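PDB 2XET: F1 capsule-anchoring protein from Yersinia pestis, which serves as the outer-membrane usher Caf1A, whose C-terminal domain carries conserved surface hydrophobic clusters important for assembly of the F1 capsular antigen. Local coordinates for residues 14-19 with 36-41; 22-25 with 30-33; 51-56 with 61-66. All coordinates share one frame; numbering follows the deposited sequence.

In the fold
The three contacts belong to one small all-beta domain of the PapC C-terminal family. Contacts 2 and 3 are hairpins whose strands 21-24 and 48-54 are neighbours in the sheet; the centres of the two contacts lie about 9 Å apart, and Thr23 N probably donates a hydrogen bond to Leu52 O (2.8 Å). Contact 1 ties the loop after strand 2-10 to the start of strand 39-45, about 11 Å from contact 3 and 13 Å from contact 2 between centres. Its Val16 packs on Val53 of contact 3 (CG1 to CG1, 3.6 Å), Pro17 lies against Trp55, and Val40 reaches Val22 of contact 2. The sulfate is bound on the 36-41 side of contact 1.

Contact 1. Residues 14-19 with 36-41; sequences KPVPFG and DNSGVY. With SO4 (sulfate ion), chain C.
Ser38 and Val16 supply the polar link between segments 14-19 and 36-41. Val16 N donates to Ser38 OG across 2.9 Å, in a bond bent to 142° at the hydrogen. With OG anti to its own backbone N (chi1 -165°), the serine hydroxyl swings across to the loop; it also bonds the carbonyl O of Leu8 on strand 2-10. This double task suits serine at this buried point. Ser38 itself has a left-handed backbone conformation as the chain passes from Asn37 into strand 39-45.

Carbon contacts flank this bond. Pro15 CB meets Ser38 CB at 4.0 Å, and Val16 CB comes 3.5 Å from Ser38 OG, while the valine side chain also touches Leu8, Arg10 and Val34. The contact therefore fastens an irregular connection to the edge of the beta sheet in this transthyretin-like domain: 14-19 leads from strand 2-10 to strand 21-24, and 36-41 enters the outermost strand 39-45.

A CH-pi contact joins the more exposed ends. Asp36 CB stands 3.9 Å from the centroid of the Phe18 ring, only 4° off the ring normal, so the methylene sits squarely over one face. The aspartate backbone continues across that face, with its N 3.5 Å from Phe18 CD1. The ring and carboxylate planes are steeply inclined to each other, and the charged group is carried beyond the methylene.

The Asn37 side chain leaves its backbone on the side away from the loop, and its ND2 donates to sulfate O4 in a nearly straight bond of 3.1 Å; the sulfate is probably from the crystallisation liquor. Arg80 NH2 is hydrogen-bonded to the same anion, and Gly39, having no side chain, lets sulfate O3 come within 3.6 Å of its CA.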
loop_
_atom_site.group_PDB
_atom_site.type_symbol
_atom_site.label_atom_id
_atom_site.label_comp_id
_atom_site.label_asym_id
_atom_site.label_seq_id
_atom_site.Cartn_x
_atom_site.Cartn_y
_atom_site.Cartn_z
ATOM N N LYS A 14 -12.648 -7.690 -1.985
ATOM C CA LYS A 14 -12.144 -7.805 -3.356
ATOM C C LYS A 14 -10.631 -7.488 -3.371
ATOM O O LYS A 14 -10.172 -6.664 -2.592
ATOM C CB LYS A 14 -12.896 -6.862 -4.336
ATOM C CG LYS A 14 -14.438 -7.083 -4.411
ATOM C CD LYS A 14 -15.110 -6.115 -5.396
ATOM C CE LYS A 14 -16.614 -6.350 -5.504
ATOM N NZ LYS A 14 -17.359 -5.689 -4.411
ATOM N N PRO A 15 -9.883 -8.075 -4.315
ATOM C CA PRO A 15 -8.490 -7.641 -4.498
ATOM C C PRO A 15 -8.456 -6.182 -4.959
ATOM O O PRO A 15 -9.405 -5.681 -5.587
ATOM C CB PRO A 15 -7.961 -8.568 -5.618
ATOM C CG PRO A 15 -9.024 -9.680 -5.778
ATOM C CD PRO A 15 -10.312 -9.078 -5.312
ATOM N N VAL A 16 -7.353 -5.498 -4.687
ATOM C CA VAL A 16 -7.178 -4.143 -5.228
ATOM C C VAL A 16 -6.899 -4.305 -6.734
ATOM O O VAL A 16 -6.145 -5.193 -7.131
ATOM C CB VAL A 16 -6.014 -3.418 -4.555
ATOM C CG1 VAL A 16 -5.611 -2.150 -5.336
ATOM C CG2 VAL A 16 -6.382 -3.044 -3.103
ATOM N N PRO A 17 -7.539 -3.490 -7.576
ATOM C CA PRO A 17 -7.338 -3.620 -9.034
ATOM C C PRO A 17 -5.856 -3.590 -9.492
ATOM O O PRO A 17 -5.072 -2.754 -9.034
ATOM C CB PRO A 17 -8.088 -2.400 -9.589
ATOM C CG PRO A 17 -9.191 -2.192 -8.614
ATOM C CD PRO A 17 -8.559 -2.483 -7.246
ATOM N N PHE A 18 -5.520 -4.532 -10.372
ATOM C CA PHE A 18 -4.221 -4.582 -11.058
ATOM C C PHE A 18 -3.996 -3.223 -11.739
ATOM O O PHE A 18 -4.794 -2.794 -12.581
ATOM C CB PHE A 18 -4.275 -5.731 -12.085
ATOM C CG PHE A 18 -3.007 -5.922 -12.902
ATOM C CD1 PHE A 18 -1.773 -5.451 -12.455
ATOM C CD2 PHE A 18 -3.058 -6.635 -14.106
ATOM C CE1 PHE A 18 -0.607 -5.641 -13.194
ATOM C CE2 PHE A 18 -1.894 -6.853 -14.878
ATOM C CZ PHE A 18 -0.660 -6.355 -14.433
ATOM N N GLY A 19 -2.941 -2.517 -11.337
ATOM C CA GLY A 19 -2.624 -1.210 -11.942
ATOM C C GLY A 19 -2.941 0.011 -11.094
ATOM O O GLY A 19 -2.588 1.148 -11.472
ATOM N N ASP A 36 -0.462 -7.925 -10.304
ATOM C CA ASP A 36 -1.540 -8.894 -10.621
ATOM C C ASP A 36 -1.879 -9.874 -9.492
ATOM O O ASP A 36 -2.821 -10.658 -9.632
ATOM C CB ASP A 36 -1.315 -9.631 -11.962
ATOM C CG ASP A 36 -0.061 -10.490 -11.962
ATOM O OD1 ASP A 36 0.457 -10.818 -10.879
ATOM O OD2 ASP A 36 0.413 -10.844 -13.061
ATOM N N ASN A 37 -1.126 -9.822 -8.388
ATOM C CA ASN A 37 -1.460 -10.554 -7.147
ATOM C C ASN A 37 -1.905 -9.582 -6.019
ATOM O O ASN A 37 -1.845 -9.899 -4.824
ATOM C CB ASN A 37 -0.276 -11.416 -6.700
ATOM C CG ASN A 37 0.009 -12.587 -7.641
ATOM O OD1 ASN A 37 -0.896 -13.257 -8.117
ATOM N ND2 ASN A 37 1.297 -12.848 -7.896
ATOM N N SER A 38 -2.351 -8.385 -6.425
ATOM C CA SER A 38 -2.831 -7.373 -5.475
ATOM C C SER A 38 -1.782 -7.027 -4.419
ATOM O O SER A 38 -2.099 -6.789 -3.237
ATOM C CB SER A 38 -4.148 -7.800 -4.815
ATOM O OG SER A 38 -4.769 -6.686 -4.188
ATOM N N GLY A 39 -0.516 -7.008 -4.864
ATOM C CA GLY A 39 0.595 -6.567 -4.030
ATOM C C GLY A 39 1.393 -5.410 -4.615
ATOM O O GLY A 39 1.313 -5.089 -5.810
ATOM N N VAL A 40 2.154 -4.764 -3.748
ATOM C CA VAL A 40 3.102 -3.739 -4.163
ATOM C C VAL A 40 4.406 -3.865 -3.369
ATOM O O VAL A 40 4.396 -4.284 -2.208
ATOM C CB VAL A 40 2.471 -2.329 -3.995
ATOM C CG1 VAL A 40 2.179 -2.033 -2.497
ATOM C CG2 VAL A 40 3.375 -1.253 -4.613
ATOM N N TYR A 41 5.520 -3.512 -4.004
ATOM C CA TYR A 41 6.813 -3.488 -3.326
ATOM C C TYR A 41 7.203 -2.020 -3.130
ATOM O O TYR A 41 7.182 -1.235 -4.091
ATOM C CB TYR A 41 7.864 -4.231 -4.158
ATOM C CG TYR A 41 9.217 -4.318 -3.481
ATOM C CD1 TYR A 41 9.423 -5.182 -2.381
ATOM C CD2 TYR A 41 10.305 -3.530 -3.915
ATOM C CE1 TYR A 41 10.667 -5.279 -1.751
ATOM C CE2 TYR A 41 11.562 -3.613 -3.273
ATOM C CZ TYR A 41 11.729 -4.488 -2.184
ATOM O OH TYR A 41 12.959 -4.576 -1.563
HETATM S S SO4 C . 3.342 -10.402 -5.149
HETATM O O1 SO4 C . 4.703 -10.178 -4.666
HETATM O O2 SO4 C . 2.550 -11.207 -4.216
HETATM O O3 SO4 C . 2.670 -9.138 -5.368
HETATM O O4 SO4 C . 3.413 -11.149 -6.402
#

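Contact 2. Residues 22-25 with 30-33; sequences VTIE and SSGI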
loop_
_atom_site.group_PDB
_atom_site.type_symbol
_atom_site.label_atom_id
_atom_site.label_comp_id
_atom_site.label_asym_id
_atom_site.label_seq_id
_atom_site.Cartn_x
_atom_site.Cartn_y
_atom_site.Cartn_z
ATOM N N VAL A 22 -0.245 3.597 -5.962
ATOM C CA VAL A 22 -0.036 3.721 -4.525
ATOM C C VAL A 22 0.716 5.004 -4.274
ATOM O O VAL A 22 1.730 5.253 -4.932
ATOM C CB VAL A 22 0.769 2.537 -3.962
ATOM C CG1 VAL A 22 0.989 2.680 -2.453
ATOM C CG2 VAL A 22 0.066 1.226 -4.278
ATOM N N THR A 23 0.193 5.837 -3.366
ATOM C CA THR A 23 0.886 7.070 -2.943
ATOM C C THR A 23 0.965 7.179 -1.431
ATOM O O THR A 23 0.146 6.606 -0.742
ATOM C CB THR A 23 0.167 8.341 -3.441
ATOM O OG1 THR A 23 -1.207 8.280 -3.040
ATOM C CG2 THR A 23 0.265 8.438 -4.953
ATOM N N ILE A 24 1.977 7.887 -0.933
ATOM C CA ILE A 24 2.031 8.245 0.499
ATOM C C ILE A 24 0.970 9.330 0.688
ATOM O O ILE A 24 0.861 10.256 -0.124
ATOM C CB ILE A 24 3.427 8.779 0.883
ATOM C CG1 ILE A 24 4.493 7.698 0.678
ATOM C CG2 ILE A 24 3.458 9.289 2.344
ATOM C CD1 ILE A 24 4.278 6.430 1.429
ATOM N N GLU A 25 0.154 9.181 1.727
ATOM C CA GLU A 25 -0.868 10.174 2.035
ATOM C C GLU A 25 -0.244 11.572 2.082
ATOM O O GLU A 25 0.799 11.803 2.724
ATOM C CB GLU A 25 -1.581 9.822 3.347
ATOM C CG GLU A 25 -2.717 8.837 3.156
ATOM N N SER A 30 3.496 9.050 -7.673
ATOM C CA SER A 30 3.446 7.605 -7.403
ATOM C C SER A 30 4.557 7.133 -6.464
ATOM O O SER A 30 5.707 7.602 -6.585
ATOM C CB SER A 30 3.553 6.817 -8.725
ATOM O OG SER A 30 4.822 7.066 -9.353
ATOM N N SER A 31 4.203 6.207 -5.564
ATOM C CA SER A 31 5.184 5.434 -4.772
ATOM C C SER A 31 5.374 4.026 -5.322
ATOM O O SER A 31 6.424 3.399 -5.112
ATOM C CB SER A 31 4.742 5.331 -3.321
ATOM O OG SER A 31 4.874 6.571 -2.662
ATOM N N GLY A 32 4.339 3.505 -5.966
ATOM C CA GLY A 32 4.407 2.168 -6.569
ATOM C C GLY A 32 3.104 1.826 -7.264
ATOM O O GLY A 32 2.180 2.646 -7.281
ATOM N N ILE A 33 3.052 0.641 -7.866
ATOM C CA ILE A 33 1.875 0.208 -8.630
ATOM C C ILE A 33 1.463 -1.193 -8.187
ATOM O O ILE A 33 2.297 -2.077 -8.030
ATOM C CB ILE A 33 2.168 0.144 -10.150
ATOM C CG1 ILE A 33 2.889 1.410 -10.648
ATOM C CG2 ILE A 33 0.877 -0.079 -10.935
ATOM C CD1 ILE A 33 3.502 1.238 -12.047
HETATM O O HOH W 1 3.889 9.107 -2.917
#
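Val22 and Gly32 form an antiparallel hydrogen-bonded pair, and the register is disturbed beside it: Ser31 and Gly32 both face Val22, which makes a classic beta bulge. Val22 N donates to Gly32 O over 2.9 Å. In return Val22 O receives two N-H groups: Ser31 N lies 2.7 Å from Val22 O, and Gly32 N, in a longer weak bond, 3.3 Å from the same oxygen. Gly32 is almost fully extended, its phi and psi both close to 180°, a conformation readily adopted by a residue without a side chain.

Next to the bulge a water bridges Ile24 N and Ser31 OG, satisfying the backbone N-H of Ile24. It accepts from both, with 2.7 Å from Ser31 OG to the water oxygen. The serine hydroxyl is set beside its own backbone N, anti to the carbonyl carbon (chi1 -72°), and there Ser31 OG also lies 3.5 Å from Ile24 CG1. A short polar side chain suits this place, since it can reach the water while touching the isoleucine stem. Ser31 CB approaches Val22 O at 3.4 Å, while Thr23 adds a lighter contact, its CG2 methyl resting 4.1 Å from Ser30 CA. Val22 turns its beta-branched side chain inward, with CB beside Gly32 O.

The hairpin lies at one end of the sheet, with 32-33 as the outermost strand. Strand 21-24 is bonded along its other edge to 48-54, through Thr23 and Leu52, and Val22 and Ile24 both pack on Ile51. Both also touch strand 39-45: Val22 on Val40, Ile24 on Leu45.

Contact 3. Residues 51-56 with 61-66; sequences ILVKWG and QSCSSN
Trp55 lays one face of its indole against the backbone of Gln61, whose carbonyl O sits 3.3 Å above the ring plane, over its centre. Ser62 N lies over the same face nearer the rim. The ring is folded back onto the partner segment because CG stands between the backbone N and the carbonyl carbon (chi1 52°). The same Gln61 O accepts Trp55 N at 3.0 Å, and a weak bond from Gly56 N. Gly56, without a side chain, leaves room for Gln61 OE1, which is bonded to Asp58 N.

At the ring's edge, in its plane, comes Cys63 SG, 3.7 Å from Trp55 CZ3: a sulfur-aromatic contact; the same sulfur forms the disulfide to Cys85, tying strand 62-68 to strand 79-87. A wide flat side chain serves here, spanning from turn to sulfur.

Trp55, Gly56 and Gln61 lie at the turn end of an antiparallel hairpin of strands 48-54 and 62-68. Ile51 with Ser65 and Val53 with Cys63 are hydrogen-bonded pairs, each joined by two backbone bonds; Leu52 with Ser64 and Lys54 with Ser62 are non-hydrogen-bonded.

One face is buried: Ile51 CG1 meets Ser65 CB at 3.7 Å, Val53 CB meets Cys63 SG, and the Ser65 hydroxyl bonds Thr84 O. On the other face Leu52 CD1 reaches over to Cys63 O at 3.6 Å, near Ser62 and Ser64, whose hydroxyls both bond Asn88 ND2.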
loop_
_atom_site.group_PDB
_atom_site.type_symbol
_atom_site.label_atom_id
_atom_site.label_comp_id
_atom_site.label_asym_id
_atom_site.label_seq_id
_atom_site.Cartn_x
_atom_site.Cartn_y
_atom_site.Cartn_z
ATOM N N ILE A 51 -0.952 5.206 3.422
ATOM C CA ILE A 51 -0.996 5.240 1.952
ATOM C C ILE A 51 -2.403 5.378 1.380
ATOM O O ILE A 51 -3.400 5.038 2.040
ATOM C CB ILE A 51 -0.285 3.997 1.322
ATOM C CG1 ILE A 51 -1.000 2.696 1.727
ATOM C CG2 ILE A 51 1.225 3.981 1.680
ATOM C CD1 ILE A 51 -0.484 1.420 1.022
ATOM N N LEU A 52 -2.464 5.943 0.169
ATOM C CA LEU A 52 -3.662 5.997 -0.638
ATOM C C LEU A 52 -3.425 5.099 -1.838
ATOM O O LEU A 52 -2.346 5.123 -2.435
ATOM C CB LEU A 52 -3.903 7.424 -1.135
ATOM C CG LEU A 52 -5.162 7.673 -1.976
ATOM C CD1 LEU A 52 -6.476 7.419 -1.210
ATOM C CD2 LEU A 52 -5.144 9.081 -2.593
ATOM N N VAL A 53 -4.449 4.321 -2.184
ATOM C CA VAL A 53 -4.391 3.406 -3.306
ATOM C C VAL A 53 -5.565 3.806 -4.197
ATOM O O VAL A 53 -6.707 3.866 -3.725
ATOM C CB VAL A 53 -4.454 1.947 -2.818
ATOM C CG1 VAL A 53 -4.347 0.985 -3.984
ATOM C CG2 VAL A 53 -3.328 1.695 -1.791
ATOM N N LYS A 54 -5.291 4.128 -5.461
ATOM C CA LYS A 54 -6.298 4.802 -6.292
ATOM C C LYS A 54 -6.380 4.216 -7.708
ATOM O O LYS A 54 -5.338 3.967 -8.322
ATOM C CB LYS A 54 -6.001 6.308 -6.347
ATOM C CG LYS A 54 -7.121 7.176 -6.958
ATOM C CD LYS A 54 -6.763 8.655 -6.874
ATOM C CE LYS A 54 -7.822 9.528 -7.544
ATOM N NZ LYS A 54 -7.382 10.960 -7.497
ATOM N N TRP A 55 -7.607 3.973 -8.186
ATOM C CA TRP A 55 -7.843 3.500 -9.565
ATOM C C TRP A 55 -8.928 4.306 -10.294
ATOM O O TRP A 55 -9.316 3.966 -11.409
ATOM C CB TRP A 55 -8.195 1.996 -9.592
ATOM C CG TRP A 55 -9.314 1.652 -8.664
ATOM C CD1 TRP A 55 -10.643 1.544 -8.981
ATOM C CD2 TRP A 55 -9.209 1.361 -7.257
ATOM N NE1 TRP A 55 -11.373 1.249 -7.858
ATOM C CE2 TRP A 55 -10.524 1.099 -6.792
ATOM C CE3 TRP A 55 -8.141 1.294 -6.346
ATOM C CZ2 TRP A 55 -10.802 0.808 -5.440
ATOM C CZ3 TRP A 55 -8.416 0.971 -5.003
ATOM C CH2 TRP A 55 -9.741 0.750 -4.566
ATOM N N GLY A 56 -9.402 5.374 -9.663
ATOM C CA GLY A 56 -10.350 6.294 -10.304
ATOM C C GLY A 56 -10.660 7.501 -9.445
ATOM O O GLY A 56 -10.196 7.621 -8.312
ATOM N N GLN A 61 -13.565 4.339 -5.499
ATOM C CA GLN A 61 -12.464 4.058 -6.449
ATOM C C GLN A 61 -11.085 4.346 -5.875
ATOM O O GLN A 61 -10.106 4.484 -6.604
ATOM C CB GLN A 61 -12.682 4.739 -7.803
ATOM C CG GLN A 61 -13.951 4.281 -8.492
ATOM C CD GLN A 61 -14.216 4.976 -9.817
ATOM O OE1 GLN A 61 -13.771 6.099 -10.049
ATOM N NE2 GLN A 61 -14.967 4.310 -10.683
ATOM N N SER A 62 -11.031 4.441 -4.551
ATOM C CA SER A 62 -9.752 4.502 -3.851
ATOM C C SER A 62 -9.948 3.906 -2.465
ATOM O O SER A 62 -11.074 3.735 -1.989
ATOM C CB SER A 62 -9.262 5.952 -3.744
ATOM O OG SER A 62 -10.041 6.680 -2.806
ATOM N N CYS A 63 -8.835 3.609 -1.815
ATOM C CA CYS A 63 -8.869 3.063 -0.453
ATOM C C CYS A 63 -7.622 3.496 0.315
ATOM O O CYS A 63 -6.619 3.905 -0.297
ATOM C CB CYS A 63 -9.054 1.545 -0.466
ATOM S SG CYS A 63 -7.814 0.626 -1.415
ATOM N N SER A 64 -7.685 3.419 1.640
ATOM C CA SER A 64 -6.606 3.921 2.483
ATOM C C SER A 64 -6.098 2.832 3.411
ATOM O O SER A 64 -6.887 2.061 3.952
ATOM C CB SER A 64 -7.085 5.121 3.309
ATOM O OG SER A 64 -7.493 6.183 2.438
ATOM N N SER A 65 -4.783 2.796 3.611
ATOM C CA SER A 65 -4.158 1.773 4.457
ATOM C C SER A 65 -3.075 2.362 5.374
ATOM O O SER A 65 -2.350 3.279 4.988
ATOM C CB SER A 65 -3.472 0.712 3.559
ATOM O OG SER A 65 -4.410 -0.073 2.846
ATOM N N ASN A 66 -2.943 1.806 6.582
ATOM C CA ASN A 66 -1.745 2.064 7.398
ATOM C C ASN A 66 -0.681 0.995 7.132
ATOM O O ASN A 66 -1.004 -0.183 6.907
ATOM C CB ASN A 66 -2.083 2.081 8.893
ATOM C CG ASN A 66 -3.062 3.195 9.261
ATOM O OD1 ASN A 66 -2.988 4.312 8.736
ATOM N ND2 ASN A 66 -3.989 2.888 10.167
#